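Local coordinates for YesW protein (Bacillus subtilis, PDB 2ZUX), which cleaves the rhamnogalacturonan backbone of plant cell-wall pectin by endo-type elimination, requiring calcium or manganese for activity, at residues I330-V333 and D334-K338. Sequence-based numbering, arbitrary orientation.
With CA (calcium ion), chain L; CA (calcium ion), chain K.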
# COMPACT_ATOMS: atom_id res chain seq x y z
N ILE A 330 0.18 4.35 -9.24
CA ILE A 330 -0.20 3.66 -10.47
C ILE A 330 -1.68 3.91 -10.70
O ILE A 330 -2.49 3.66 -9.82
CB ILE A 330 0.01 2.13 -10.35
CG1 ILE A 330 1.41 1.78 -9.85
CG2 ILE A 330 -0.32 1.44 -11.68
CD1 ILE A 330 2.49 1.98 -10.86
N ALA A 331 -2.02 4.38 -11.90
CA ALA A 331 -3.41 4.69 -12.21
C ALA A 331 -3.58 4.83 -13.70
O ALA A 331 -2.65 5.22 -14.41
CB ALA A 331 -3.85 5.98 -11.51
N ASP A 332 -4.80 4.57 -14.17
CA ASP A 332 -5.15 4.90 -15.54
C ASP A 332 -5.48 6.39 -15.57
O ASP A 332 -6.57 6.80 -15.15
CB ASP A 332 -6.33 4.06 -16.02
CG ASP A 332 -6.81 4.46 -17.41
OD1 ASP A 332 -6.06 5.13 -18.14
OD2 ASP A 332 -7.95 4.10 -17.76
N VAL A 333 -4.53 7.20 -16.03
CA VAL A 333 -4.68 8.65 -16.00
C VAL A 333 -5.22 9.21 -17.31
O VAL A 333 -5.77 10.30 -17.33
CB VAL A 333 -3.35 9.37 -15.64
CG1 VAL A 333 -2.82 8.90 -14.29
CG2 VAL A 333 -2.30 9.20 -16.76
N ASP A 334 -5.04 8.47 -18.40
CA ASP A 334 -5.39 8.98 -19.74
C ASP A 334 -6.67 8.38 -20.31
O ASP A 334 -7.06 8.71 -21.44
CB ASP A 334 -4.20 8.85 -20.71
CG ASP A 334 -3.73 7.42 -20.88
OD1 ASP A 334 -4.46 6.50 -20.45
OD2 ASP A 334 -2.64 7.20 -21.46
N GLY A 335 -7.31 7.50 -19.55
CA GLY A 335 -8.63 6.97 -19.90
C GLY A 335 -8.67 5.81 -20.89
O GLY A 335 -9.75 5.45 -21.37
N ASP A 336 -7.51 5.22 -21.20
CA ASP A 336 -7.45 4.10 -22.15
C ASP A 336 -7.65 2.71 -21.50
O ASP A 336 -7.55 1.69 -22.19
CB ASP A 336 -6.16 4.16 -23.00
CG ASP A 336 -4.89 3.99 -22.17
OD1 ASP A 336 -4.99 3.66 -20.98
OD2 ASP A 336 -3.78 4.22 -22.71
N GLY A 337 -7.92 2.69 -20.20
CA GLY A 337 -8.12 1.44 -19.45
C GLY A 337 -6.83 0.82 -18.92
O GLY A 337 -6.86 -0.07 -18.07
N LYS A 338 -5.71 1.31 -19.43
CA LYS A 338 -4.39 0.79 -19.11
C LYS A 338 -3.71 1.69 -18.09
O LYS A 338 -3.88 2.91 -18.11
CB LYS A 338 -3.55 0.72 -20.38
CG LYS A 338 -4.21 -0.10 -21.48
CD LYS A 338 -3.39 -0.12 -22.75
CE LYS A 338 -4.08 -0.94 -23.83
NZ LYS A 338 -5.34 -0.30 -24.31
CA CA L . -4.16 4.71 -19.32
CA CA K . -1.66 5.01 -21.88
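A DxDxDG calcium-binding loop, linking strands 329-331 and 340-343 of one beta-propeller blade, brings D332, D334, D336 and K338 around one calcium ion. The evidence is four ligands at alternate positions: D332 OD1 lies 2.3 Å from this ion, D334 OD1 and D336 OD1 2.1 Å, and the backbone O of K338 2.2 Å. E340, on the following strand, completes the site, and its carboxylate also accepts a hydrogen bond from V333 N. The metal explains why the aspartate oxygens can crowd: D334 OD1 and D336 OD1 approach to 2.9 Å without being hydrogen-bonded, since both bind the ion. D334 and D336 both have CG placed between the backbone N and the carbonyl carbon, which swings each carboxylate toward the ions, where OD1 binds the first and OD2 a second calcium at 2.4 Å, a site shared with E340, D349 and H350. D332 uses its other oxygen differently. With CG anti to the backbone N (chi1 175°), its carboxylate extends across the turn, and OD2 receives the N-H of G337 at 2.8 Å, from 49° out of the carboxylate plane, while OD1 takes a weak bond from G335 N. D336 forms an Asx turn: K338 N donates to D336 OD1 at 2.9 Å with an N-H...O angle of 151°, so this calcium-bound oxygen also fixes the peptide leading into K338.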